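Local coordinates for LanC-like protein GCR2 (Arabidopsis thaliana, PDB 3T33) that binds zinc as a member of the LanC-like protein family and may play a role in abscisic acid signalling, at residues Val330-Leu344 with Tyr355-Leu367. Numbering follows the deposited sequence. Where two conformers were deposited one is given.
Sequences VGICHGISGNTYVFL and YLYRAKAFASFLL. With ZN (zinc ion), chain B.
Phe343 and Phe362 meet as a T-shaped pair: the ring planes stand at 87° and the centroids lie 4.9 Å apart, with CE2 of Phe343 directed at the centre of the Phe362 face. One face of the Phe343 ring is covered in turn by CB of Arg358, 3.8 Å from the ring centroid and 19° off the normal, a CH-pi contact. Beyond that carbon the arginine chain runs extended away from the ring to salt bridges with Glu319 and Glu17. Each phenylalanine is also a knob in a hole of the facing helix, Phe343 among Tyr355, Arg358, Ala359 and Phe362, and Phe362 among Ile336, Asn339, Thr340 and Phe343. Helices 336-344 and 355-367 run antiparallel at 167°, their axes 7.7 Å apart at closest approach, consistent with the small side chain of Ala359 lying between them, where its CB takes CD2 of Leu344 at 3.6 Å.

Toward the start of helix 336-350, Ile336 splits its branches. With CG2 anti to the backbone N, that methyl lies 3.6 Å from CD2 of Phe362 and also meets Leu366, while CD1 reaches the ring of Phe365. Thr340 OG1 lies at the edge of the Phe362 ring, but its hydrogen bond goes back to Ile336 O, which also accepts Thr340 N.

The backbone bonds Ser337 N to Val330 O (3.2 Å) and Gly338 N to Gly331 O tie the helix start to the preceding loop, where Cys333 SG (2.3 Å) and His334 ND1 bind the zinc ion together with Cys288. No hydrogen bond joins the segments, which implies that apolar and aromatic packing holds this buried helical hairpin, part of the alpha/alpha barrel of LanC-like proteins, beside the metal-binding loop.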
ATOM      1  N   VAL A 330       1.357  14.294   0.097  1.00 34.38           N
ATOM      2  CA  VAL A 330       2.638  13.643   0.181  1.00 33.13           C
ATOM      3  C   VAL A 330       2.511  12.113   0.330  1.00 33.39           C
ATOM      4  O   VAL A 330       3.422  11.389  -0.075  1.00 34.51           O
ATOM      5  CB  VAL A 330       3.392  14.218   1.414  1.00 34.05           C
ATOM      6  CG1 VAL A 330       2.764  13.664   2.744  1.00 31.36           C
ATOM      7  CG2 VAL A 330       4.972  13.945   1.374  1.00 33.14           C
ATOM      8  N   GLY A 331       1.381  11.629   0.872  1.00 32.40           N
ATOM      9  CA  GLY A 331       1.320  10.357   1.573  1.00 31.93           C
ATOM     10  C   GLY A 331       1.014   9.085   0.809  1.00 32.78           C
ATOM     11  O   GLY A 331       1.048   9.058  -0.396  1.00 33.81           O
ATOM     12  N   ILE A 332       0.725   8.022   1.551  1.00 33.16           N
ATOM     13  CA  ILE A 332       0.497   6.710   1.041  1.00 32.33           C
ATOM     14  C   ILE A 332      -0.953   6.493   0.597  1.00 33.37           C
ATOM     15  O   ILE A 332      -1.179   6.076  -0.553  1.00 31.70           O
ATOM     16  CB  ILE A 332       0.901   5.673   2.097  1.00 32.95           C
ATOM     17  CG1 ILE A 332       2.430   5.555   2.205  1.00 34.00           C
ATOM     18  CG2 ILE A 332       0.278   4.301   1.829  1.00 32.32           C
ATOM     19  CD1 ILE A 332       3.134   4.889   1.041  1.00 32.31           C
ATOM     20  N   CYS A 333      -1.906   6.765   1.482  1.00 33.26           N
ATOM     21  CA  CYS A 333      -3.319   6.591   1.165  1.00 32.38           C
ATOM     22  C   CYS A 333      -3.681   7.294  -0.140  1.00 32.76           C
ATOM     23  O   CYS A 333      -4.027   6.647  -1.128  1.00 32.58           O
ATOM     24  CB  CYS A 333      -4.192   7.118   2.306  1.00 33.18           C
ATOM     25  SG  CYS A 333      -5.757   6.235   2.516  1.00 34.62           S
ATOM     26  N   HIS A 334      -3.598   8.620  -0.134  1.00 33.89           N
ATOM     27  CA  HIS A 334      -3.918   9.413  -1.315  1.00 34.34           C
ATOM     28  C   HIS A 334      -2.865  10.489  -1.558  1.00 34.58           C
ATOM     29  O   HIS A 334      -3.104  11.670  -1.308  1.00 34.88           O
ATOM     30  CB  HIS A 334      -5.301  10.052  -1.175  1.00 35.10           C
ATOM     31  CG  HIS A 334      -5.678  10.368   0.238  1.00 33.06           C
ATOM     32  ND1 HIS A 334      -6.374   9.487   1.039  1.00 30.21           N
ATOM     33  CD2 HIS A 334      -5.457  11.468   0.996  1.00 32.06           C
ATOM     34  CE1 HIS A 334      -6.565  10.031   2.227  1.00 34.93           C
ATOM     35  NE2 HIS A 334      -6.019  11.234   2.227  1.00 31.57           N
ATOM     36  N   GLY A 335      -1.702  10.073  -2.046  1.00 35.40           N
ATOM     37  CA  GLY A 335      -0.617  10.997  -2.320  1.00 33.80           C
ATOM     38  C   GLY A 335       0.406  10.426  -3.282  1.00 32.72           C
ATOM     39  O   GLY A 335       0.163   9.408  -3.931  1.00 32.29           O
ATOM     40  N   ILE A 336       1.556  11.085  -3.375  1.00 30.88           N
ATOM     41  CA  ILE A 336       2.620  10.647  -4.262  1.00 30.73           C
ATOM     42  C   ILE A 336       3.368   9.418  -3.735  1.00 30.21           C
ATOM     43  O   ILE A 336       3.513   8.446  -4.459  1.00 30.64           O
ATOM     44  CB  ILE A 336       3.579  11.801  -4.602  1.00 31.54           C
ATOM     45  CG1 ILE A 336       2.754  12.942  -5.223  1.00 30.85           C
ATOM     46  CG2 ILE A 336       4.687  11.313  -5.564  1.00 27.93           C
ATOM     47  CD1 ILE A 336       3.508  14.287  -5.439  1.00 31.08           C
ATOM     48  N   SER A 337       3.775   9.369  -2.469  1.00 30.35           N
ATOM     49  CA  SER A 337       4.476   8.159  -1.996  0.50 28.41           C
ATOM     50  C   SER A 337       3.644   6.904  -2.359  1.00 29.61           C
ATOM     51  O   SER A 337       4.193   5.869  -2.760  1.00 29.34           O
ATOM     52  CB  SER A 337       4.793   8.210  -0.492  0.50 28.04           C
ATOM     53  OG  SER A 337       5.441   9.421  -0.082  0.50 20.02           O
ATOM     54  N   GLY A 338       2.313   7.001  -2.250  1.00 29.65           N
ATOM     55  CA  GLY A 338       1.456   5.825  -2.449  1.00 28.86           C
ATOM     56  C   GLY A 338       1.309   5.534  -3.925  1.00 30.20           C
ATOM     57  O   GLY A 338       1.402   4.369  -4.333  1.00 29.11           O
ATOM     58  N   ASN A 339       1.092   6.580  -4.735  1.00 30.12           N
ATOM     59  CA  ASN A 339       1.025   6.367  -6.197  1.00 32.22           C
ATOM     60  C   ASN A 339       2.346   5.838  -6.855  1.00 32.45           C
ATOM     61  O   ASN A 339       2.303   5.103  -7.841  1.00 33.33           O
ATOM     62  CB  ASN A 339       0.468   7.590  -6.885  1.00 32.17           C
ATOM     63  CG  ASN A 339      -0.962   7.898  -6.432  1.00 32.88           C
ATOM     64  OD1 ASN A 339      -1.521   8.889  -6.802  1.00 40.86           O
ATOM     65  ND2 ASN A 339      -1.507   7.084  -5.594  1.00 30.71           N
ATOM     66  N   THR A 340       3.496   6.124  -6.249  1.00 29.77           N
ATOM     67  CA  THR A 340       4.733   5.524  -6.692  1.00 28.84           C
ATOM     68  C   THR A 340       4.660   4.006  -6.849  1.00 27.99           C
ATOM     69  O   THR A 340       5.216   3.443  -7.814  1.00 27.35           O
ATOM     70  CB  THR A 340       5.877   5.883  -5.681  1.00 29.42           C
ATOM     71  OG1 THR A 340       5.986   7.289  -5.699  1.00 25.79           O
ATOM     72  CG2 THR A 340       7.204   5.302  -6.107  1.00 24.33           C
ATOM     73  N   TYR A 341       3.968   3.348  -5.923  1.00 28.08           N
ATOM     74  CA  TYR A 341       3.857   1.886  -5.908  1.00 26.32           C
ATOM     75  C   TYR A 341       3.166   1.377  -7.125  1.00 27.35           C
ATOM     76  O   TYR A 341       3.390   0.220  -7.568  1.00 28.05           O
ATOM     77  CB  TYR A 341       3.133   1.381  -4.643  1.00 27.14           C
ATOM     78  CG  TYR A 341       4.060   1.264  -3.416  1.00 23.28           C
ATOM     79  CD1 TYR A 341       4.911   0.174  -3.255  1.00 18.25           C
ATOM     80  CD2 TYR A 341       4.105   2.267  -2.460  1.00 22.07           C
ATOM     81  CE1 TYR A 341       5.789   0.106  -2.141  1.00 23.58           C
ATOM     82  CE2 TYR A 341       4.984   2.202  -1.364  1.00 22.80           C
ATOM     83  CZ  TYR A 341       5.785   1.119  -1.193  1.00 21.06           C
ATOM     84  OH  TYR A 341       6.627   1.030  -0.085  1.00 26.73           O
ATOM     85  N   VAL A 342       2.320   2.195  -7.713  1.00 27.63           N
ATOM     86  CA  VAL A 342       1.772   1.748  -9.008  1.00 29.10           C
ATOM     87  C   VAL A 342       2.905   1.416 -10.003  1.00 28.85           C
ATOM     88  O   VAL A 342       2.925   0.324 -10.600  1.00 29.21           O
ATOM     89  CB  VAL A 342       0.815   2.806  -9.631  1.00 29.68           C
ATOM     90  CG1 VAL A 342       0.360   2.335 -10.966  1.00 30.25           C
ATOM     91  CG2 VAL A 342      -0.418   2.977  -8.758  1.00 29.26           C
ATOM     92  N   PHE A 343       3.872   2.321 -10.154  1.00 28.39           N
ATOM     93  CA  PHE A 343       4.975   2.047 -11.089  1.00 28.73           C
ATOM     94  C   PHE A 343       5.859   0.900 -10.703  1.00 27.60           C
ATOM     95  O   PHE A 343       6.202   0.086 -11.525  1.00 29.30           O
ATOM     96  CB  PHE A 343       5.740   3.349 -11.366  1.00 29.14           C
ATOM     97  CG  PHE A 343       4.816   4.482 -11.695  1.00 27.23           C
ATOM     98  CD1 PHE A 343       3.865   4.321 -12.702  1.00 26.61           C
ATOM     99  CD2 PHE A 343       4.849   5.669 -10.973  1.00 25.55           C
ATOM    100  CE1 PHE A 343       3.012   5.363 -13.040  1.00 27.04           C
ATOM    101  CE2 PHE A 343       4.015   6.711 -11.284  1.00 27.81           C
ATOM    102  CZ  PHE A 343       3.061   6.565 -12.301  1.00 26.07           C
ATOM    103  N   LEU A 344       6.209   0.825  -9.432  1.00 29.12           N
ATOM    104  CA  LEU A 344       6.879  -0.331  -8.842  1.00 28.87           C
ATOM    105  C   LEU A 344       6.122  -1.603  -9.087  1.00 28.62           C
ATOM    106  O   LEU A 344       6.730  -2.633  -9.365  1.00 30.95           O
ATOM    107  CB  LEU A 344       7.018  -0.169  -7.336  1.00 28.18           C
ATOM    108  CG  LEU A 344       7.975   0.965  -7.035  1.00 27.38           C
ATOM    109  CD1 LEU A 344       8.019   1.194  -5.493  1.00 26.93           C
ATOM    110  CD2 LEU A 344       9.394   0.706  -7.584  1.00 20.26           C
ATOM    111  N   TYR A 355       8.862   1.614 -16.218  1.00 31.64           N
ATOM    112  CA  TYR A 355       8.067   1.603 -14.992  1.00 30.73           C
ATOM    113  C   TYR A 355       8.924   1.938 -13.789  1.00 30.79           C
ATOM    114  O   TYR A 355       8.524   2.776 -12.989  1.00 32.34           O
ATOM    115  CB  TYR A 355       7.292   0.272 -14.890  1.00 29.42           C
ATOM    116  CG  TYR A 355       6.197   0.209 -15.946  1.00 30.59           C
ATOM    117  CD1 TYR A 355       5.289   1.254 -16.053  1.00 35.10           C
ATOM    118  CD2 TYR A 355       6.074  -0.862 -16.838  1.00 34.54           C
ATOM    119  CE1 TYR A 355       4.266   1.274 -17.014  1.00 36.86           C
ATOM    120  CE2 TYR A 355       5.023  -0.882 -17.829  1.00 35.96           C
ATOM    121  CZ  TYR A 355       4.142   0.205 -17.894  1.00 39.56           C
ATOM    122  OH  TYR A 355       3.100   0.278 -18.791  1.00 44.80           O
ATOM    123  N   LEU A 356      10.125   1.370 -13.677  1.00 30.32           N
ATOM    124  CA  LEU A 356      11.116   1.828 -12.638  1.00 30.87           C
ATOM    125  C   LEU A 356      11.439   3.310 -12.739  1.00 31.57           C
ATOM    126  O   LEU A 356      11.488   4.096 -11.720  1.00 31.76           O
ATOM    127  CB  LEU A 356      12.450   1.142 -12.805  1.00 30.67           C
ATOM    128  CG  LEU A 356      13.296   0.833 -11.566  1.00 31.42           C
ATOM    129  CD1 LEU A 356      14.767   0.853 -11.906  1.00 28.52           C
ATOM    130  CD2 LEU A 356      12.989   1.678 -10.335  1.00 30.17           C
ATOM    131  N   TYR A 357      11.661   3.707 -13.986  1.00 29.74           N
ATOM    132  CA  TYR A 357      11.898   5.104 -14.223  1.00 29.39           C
ATOM    133  C   TYR A 357      10.734   5.978 -13.728  1.00 29.49           C
ATOM    134  O   TYR A 357      10.936   7.064 -13.190  1.00 29.68           O
ATOM    135  CB  TYR A 357      12.158   5.373 -15.703  1.00 26.88           C
ATOM    136  CG  TYR A 357      12.239   6.817 -15.930  1.00 28.23           C
ATOM    137  CD1 TYR A 357      13.368   7.547 -15.556  1.00 33.49           C
ATOM    138  CD2 TYR A 357      11.157   7.494 -16.412  1.00 28.29           C
ATOM    139  CE1 TYR A 357      13.415   8.926 -15.726  1.00 31.20           C
ATOM    140  CE2 TYR A 357      11.192   8.812 -16.552  1.00 32.16           C
ATOM    141  CZ  TYR A 357      12.318   9.534 -16.232  1.00 33.58           C
ATOM    142  OH  TYR A 357      12.257  10.918 -16.428  1.00 38.67           O
ATOM    143  N   ARG A 358       9.510   5.532 -13.965  1.00 30.21           N
ATOM    144  CA  ARG A 358       8.360   6.284 -13.505  1.00 30.61           C
ATOM    145  C   ARG A 358       8.279   6.374 -11.978  1.00 30.32           C
ATOM    146  O   ARG A 358       7.949   7.424 -11.471  1.00 32.12           O
ATOM    147  CB  ARG A 358       7.072   5.804 -14.169  1.00 30.42           C
ATOM    148  CG  ARG A 358       6.962   6.313 -15.613  1.00 31.39           C
ATOM    149  CD  ARG A 358       5.740   5.729 -16.303  1.00 36.42           C
ATOM    150  NE  ARG A 358       5.651   6.240 -17.661  1.00 39.99           N
ATOM    151  CZ  ARG A 358       4.606   6.103 -18.469  1.00 38.79           C
ATOM    152  NH1 ARG A 358       3.525   5.461 -18.075  1.00 32.48           N
ATOM    153  NH2 ARG A 358       4.675   6.603 -19.686  1.00 39.92           N
ATOM    154  N   ALA A 359       8.649   5.308 -11.284  1.00 29.19           N
ATOM    155  CA  ALA A 359       8.669   5.304  -9.817  1.00 30.27           C
ATOM    156  C   ALA A 359       9.817   6.212  -9.408  1.00 29.91           C
ATOM    157  O   ALA A 359       9.707   7.020  -8.500  1.00 30.40           O
ATOM    158  CB  ALA A 359       8.893   3.867  -9.249  1.00 28.28           C
ATOM    159  N   LYS A 360      10.902   6.123 -10.134  1.00 29.42           N
ATOM    160  CA  LYS A 360      12.043   6.995  -9.841  1.00 30.69           C
ATOM    161  C   LYS A 360      11.680   8.481  -9.991  1.00 29.73           C
ATOM    162  O   LYS A 360      12.061   9.323  -9.175  1.00 29.86           O
ATOM    163  CB  LYS A 360      13.244   6.555 -10.713  1.00 30.09           C
ATOM    164  CG  LYS A 360      14.387   7.467 -10.871  1.00 34.14           C
ATOM    165  CD  LYS A 360      15.475   6.775 -11.751  1.00 37.77           C
ATOM    166  CE  LYS A 360      16.820   7.536 -11.695  1.00 37.70           C
ATOM    167  NZ  LYS A 360      17.671   7.147 -12.840  1.00 35.80           N
ATOM    168  N   ALA A 361      10.908   8.809 -11.015  1.00 30.98           N
ATOM    169  CA  ALA A 361      10.499  10.206 -11.211  1.00 30.06           C
ATOM    170  C   ALA A 361       9.592  10.663 -10.061  1.00 30.01           C
ATOM    171  O   ALA A 361       9.729  11.773  -9.568  1.00 28.57           O
ATOM    172  CB  ALA A 361       9.780  10.382 -12.546  1.00 29.59           C
ATOM    173  N   PHE A 362       8.669   9.809  -9.614  1.00 30.36           N
ATOM    174  CA  PHE A 362       7.773  10.298  -8.538  1.00 31.03           C
ATOM    175  C   PHE A 362       8.586  10.443  -7.256  1.00 30.03           C
ATOM    176  O   PHE A 362       8.439  11.391  -6.547  1.00 32.08           O
ATOM    177  CB  PHE A 362       6.598   9.356  -8.334  1.00 30.82           C
ATOM    178  CG  PHE A 362       5.383   9.683  -9.157  1.00 31.67           C
ATOM    179  CD1 PHE A 362       5.498  10.214 -10.434  1.00 30.95           C
ATOM    180  CD2 PHE A 362       4.088   9.435  -8.633  1.00 32.01           C
ATOM    181  CE1 PHE A 362       4.360  10.509 -11.201  1.00 29.79           C
ATOM    182  CE2 PHE A 362       2.952   9.702  -9.380  1.00 32.91           C
ATOM    183  CZ  PHE A 362       3.085  10.240 -10.696  1.00 30.89           C
ATOM    184  N   ALA A 363       9.477   9.510  -6.986  1.00 29.11           N
ATOM    185  CA  ALA A 363      10.323   9.614  -5.823  1.00 29.40           C
ATOM    186  C   ALA A 363      11.262  10.824  -5.876  1.00 29.62           C
ATOM    187  O   ALA A 363      11.479  11.496  -4.848  1.00 30.03           O
ATOM    188  CB  ALA A 363      11.115   8.353  -5.625  1.00 27.17           C
ATOM    189  N   SER A 364      11.844  11.076  -7.057  1.00 28.27           N
ATOM    190  CA  SER A 364      12.663  12.288  -7.231  1.00 27.77           C
ATOM    191  C   SER A 364      11.888  13.527  -7.036  1.00 28.33           C
ATOM    192  O   SER A 364      12.384  14.448  -6.366  1.00 28.71           O
ATOM    193  CB  SER A 364      13.318  12.309  -8.594  1.00 27.21           C
ATOM    194  OG  SER A 364      13.992  11.087  -8.753  1.00 26.84           O
ATOM    195  N   PHE A 365      10.658  13.576  -7.567  1.00 29.66           N
ATOM    196  CA  PHE A 365       9.797  14.740  -7.334  1.00 31.33           C
ATOM    197  C   PHE A 365       9.650  15.020  -5.846  1.00 33.60           C
ATOM    198  O   PHE A 365       9.927  16.143  -5.369  1.00 33.96           O
ATOM    199  CB  PHE A 365       8.416  14.542  -7.951  1.00 31.48           C
ATOM    200  CG  PHE A 365       7.473  15.734  -7.722  1.00 33.49           C
ATOM    201  CD1 PHE A 365       6.627  15.779  -6.613  1.00 29.69           C
ATOM    202  CD2 PHE A 365       7.442  16.798  -8.627  1.00 31.88           C
ATOM    203  CE1 PHE A 365       5.778  16.914  -6.388  1.00 35.64           C
ATOM    204  CE2 PHE A 365       6.599  17.908  -8.417  1.00 31.63           C
ATOM    205  CZ  PHE A 365       5.774  17.963  -7.303  1.00 33.30           C
ATOM    206  N   LEU A 366       9.234  13.989  -5.093  1.00 34.02           N
ATOM    207  CA  LEU A 366       9.139  14.122  -3.645  1.00 34.28           C
ATOM    208  C   LEU A 366      10.435  14.531  -2.965  1.00 35.64           C
ATOM    209  O   LEU A 366      10.439  15.409  -2.093  1.00 35.47           O
ATOM    210  CB  LEU A 366       8.666  12.802  -2.997  1.00 34.17           C
ATOM    211  CG  LEU A 366       7.187  12.546  -3.082  1.00 31.42           C
ATOM    212  CD1 LEU A 366       6.961  11.154  -2.612  1.00 33.14           C
ATOM    213  CD2 LEU A 366       6.515  13.565  -2.163  1.00 32.45           C
ATOM    214  N   LEU A 367      11.539  13.888  -3.281  1.00 36.17           N
ATOM    215  CA  LEU A 367      12.762  14.332  -2.601  1.00 37.97           C
ATOM    216  C   LEU A 367      13.144  15.776  -2.936  1.00 38.28           C
ATOM    217  O   LEU A 367      13.585  16.560  -2.063  1.00 37.73           O
ATOM    218  CB  LEU A 367      13.906  13.417  -2.933  1.00 39.20           C
ATOM    219  CG  LEU A 367      15.256  13.568  -2.214  1.00 42.86           C
ATOM    220  CD1 LEU A 367      15.859  12.202  -2.141  1.00 45.92           C
ATOM    221  CD2 LEU A 367      16.228  14.448  -2.961  1.00 46.06           C
TER
HETATM  222 ZN    ZN B 411      -7.013   7.741   1.323  1.00 39.20          ZN